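Local coordinates for protein enoyl-CoA hydratase (PDB 2PPY) that probably hydrates enoyl-CoA thioesters in fatty acid beta-oxidation, as a hexameric member of the enoyl-CoA hydratase/isomerase family, at residues P51-V56 against S100-I105. Sequence-based numbering, arbitrary orientation.
Sequences PDIKVV and SPQVYI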
loop_
_atom_site.group_PDB
_atom_site.type_symbol
_atom_site.label_atom_id
_atom_site.label_comp_id
_atom_site.label_asym_id
_atom_site.label_seq_id
_atom_site.Cartn_x
_atom_site.Cartn_y
_atom_site.Cartn_z
ATOM N N PRO A 51 2.815 -31.296 -11.462
ATOM C CA PRO A 51 2.163 -31.523 -10.167
ATOM C C PRO A 51 2.971 -32.304 -9.135
ATOM O O PRO A 51 2.779 -32.135 -7.931
ATOM C CB PRO A 51 0.886 -32.270 -10.551
ATOM C CG PRO A 51 0.610 -31.791 -11.927
ATOM C CD PRO A 51 1.974 -31.817 -12.552
ATOM N N ASP A 52 3.869 -33.160 -9.604
ATOM C CA ASP A 52 4.662 -33.980 -8.699
ATOM C C ASP A 52 5.793 -33.253 -7.990
ATOM O O ASP A 52 6.269 -33.718 -6.955
ATOM C CB ASP A 52 5.225 -35.191 -9.450
ATOM C CG ASP A 52 4.134 -36.086 -10.014
ATOM O OD1 ASP A 52 3.252 -36.517 -9.238
ATOM O OD2 ASP A 52 4.164 -36.359 -11.232
ATOM N N ILE A 53 6.228 -32.121 -8.534
ATOM C CA ILE A 53 7.321 -31.374 -7.915
ATOM C C ILE A 53 6.795 -30.418 -6.852
ATOM O O ILE A 53 5.974 -29.549 -7.134
ATOM C CB ILE A 53 8.120 -30.565 -8.955
ATOM C CG1 ILE A 53 8.531 -31.466 -10.124
ATOM C CG2 ILE A 53 9.372 -29.977 -8.295
ATOM C CD1 ILE A 53 9.433 -32.625 -9.726
ATOM N N LYS A 54 7.276 -30.585 -5.627
ATOM C CA LYS A 54 6.842 -29.744 -4.525
ATOM C C LYS A 54 7.966 -28.841 -4.010
ATOM O O LYS A 54 7.714 -27.845 -3.334
ATOM C CB LYS A 54 6.309 -30.622 -3.390
ATOM C CG LYS A 54 4.948 -31.280 -3.672
ATOM C CD LYS A 54 5.024 -32.351 -4.744
ATOM C CE LYS A 54 3.765 -33.226 -4.769
ATOM N NZ LYS A 54 2.527 -32.515 -5.201
ATOM N N VAL A 55 9.205 -29.193 -4.332
ATOM C CA VAL A 55 10.349 -28.412 -3.898
ATOM C C VAL A 55 11.376 -28.268 -5.012
ATOM O O VAL A 55 11.584 -29.183 -5.808
ATOM C CB VAL A 55 11.049 -29.063 -2.679
ATOM C CG1 VAL A 55 12.201 -28.185 -2.209
ATOM C CG2 VAL A 55 10.049 -29.277 -1.554
ATOM N N VAL A 56 12.020 -27.111 -5.070
ATOM C CA VAL A 56 13.038 -26.877 -6.081
ATOM C C VAL A 56 14.319 -26.384 -5.426
ATOM O O VAL A 56 14.304 -25.424 -4.655
ATOM C CB VAL A 56 12.593 -25.832 -7.118
ATOM C CG1 VAL A 56 13.719 -25.598 -8.126
ATOM C CG2 VAL A 56 11.328 -26.300 -7.827
ATOM N N SER A 100 5.071 -19.312 -7.613
ATOM C CA SER A 100 5.063 -20.758 -7.862
ATOM C C SER A 100 4.669 -21.614 -6.654
ATOM O O SER A 100 4.962 -21.271 -5.511
ATOM C CB SER A 100 6.438 -21.204 -8.369
ATOM O OG SER A 100 6.775 -20.541 -9.576
ATOM N N PRO A 101 4.014 -22.760 -6.901
ATOM C CA PRO A 101 3.587 -23.654 -5.822
ATOM C C PRO A 101 4.752 -24.275 -5.062
ATOM O O PRO A 101 4.640 -24.538 -3.864
ATOM C CB PRO A 101 2.767 -24.726 -6.550
ATOM C CG PRO A 101 2.348 -24.068 -7.823
ATOM C CD PRO A 101 3.573 -23.280 -8.205
ATOM N N GLN A 102 5.859 -24.519 -5.762
ATOM C CA GLN A 102 7.037 -25.138 -5.154
ATOM C C GLN A 102 7.833 -24.185 -4.286
ATOM O O GLN A 102 7.874 -22.982 -4.542
ATOM C CB GLN A 102 8.012 -25.670 -6.216
ATOM C CG GLN A 102 7.513 -26.780 -7.113
ATOM C CD GLN A 102 6.627 -26.273 -8.226
ATOM O OE1 GLN A 102 6.725 -25.114 -8.637
ATOM N NE2 GLN A 102 5.767 -27.147 -8.738
ATOM N N VAL A 103 8.484 -24.742 -3.270
ATOM C CA VAL A 103 9.337 -23.964 -2.392
ATOM C C VAL A 103 10.701 -23.941 -3.077
ATOM O O VAL A 103 11.273 -24.994 -3.376
ATOM C CB VAL A 103 9.471 -24.625 -1.001
ATOM C CG1 VAL A 103 10.562 -23.939 -0.190
ATOM C CG2 VAL A 103 8.146 -24.542 -0.265
ATOM N N TYR A 104 11.208 -22.745 -3.346
ATOM C CA TYR A 104 12.506 -22.595 -3.990
ATOM C C TYR A 104 13.623 -22.348 -2.972
ATOM O O TYR A 104 13.571 -21.399 -2.191
ATOM C CB TYR A 104 12.459 -21.449 -5.008
ATOM C CG TYR A 104 11.975 -21.868 -6.383
ATOM C CD1 TYR A 104 10.687 -22.368 -6.575
ATOM C CD2 TYR A 104 12.823 -21.794 -7.487
ATOM C CE1 TYR A 104 10.256 -22.790 -7.838
ATOM C CE2 TYR A 104 12.405 -22.212 -8.748
ATOM C CZ TYR A 104 11.125 -22.709 -8.916
ATOM O OH TYR A 104 10.730 -23.134 -10.157
ATOM N N ILE A 105 14.630 -23.214 -2.989
ATOM C CA ILE A 105 15.759 -23.105 -2.073
ATOM C C ILE A 105 17.045 -22.891 -2.861
ATOM O O ILE A 105 17.342 -23.642 -3.790
ATOM C CB ILE A 105 15.933 -24.391 -1.230
ATOM C CG1 ILE A 105 14.620 -24.748 -0.536
ATOM C CG2 ILE A 105 17.040 -24.195 -0.186
ATOM C CD1 ILE A 105 14.680 -26.067 0.208
#
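Residues 51-56 and 100-105 run from loop into two neighbouring parallel strands, with Val55 beside Val103 and Val56 beside Tyr104. Three backbone hydrogen bonds join them. Val103 N reaches Lys54 O at 3.2 Å, from above the carbonyl plane. Val56 N meets Val103 O at 2.8 Å in the carbonyl plane, and Ile105 N meets Val56 O at 2.8 Å, nearly along the C=O axis. Just before the strands, the side chain of Gln102 adds a fourth bond. Its chain bends at chi2 (79°), and NE2 donates to Ile53 O at 2.9 Å. The acceptor lies in the amide plane, so this bond helps fix the amide rotation. CG of Gln102 also packs on CG2 of Ile53.

Val56 and Tyr104 lie side by side on the face covered by helix 34-48. Val56 CB sits 3.7 Å from the Tyr104 ring centroid, almost on the ring normal, in a CH-pi contact. Both methyls lie over the hydroxyl half of the same face: CG2 is 3.7 Å from Tyr104 CE1, and CG1 sits above CE2. CG2 also touches Gln102 CB. An alanine in place of Tyr104 would probably loosen Val56, which would lose the flat surface under its CB and both methyls. On the other face, Val55 CG1 meets Ile105 CD1 at 4.1 Å, under helix 193-205. Helix 80-99 lies in the connection between strands 55-60 and 103-108. This is the beta-alpha-beta arrangement of the crotonase fold, here at the buried start of two central strands.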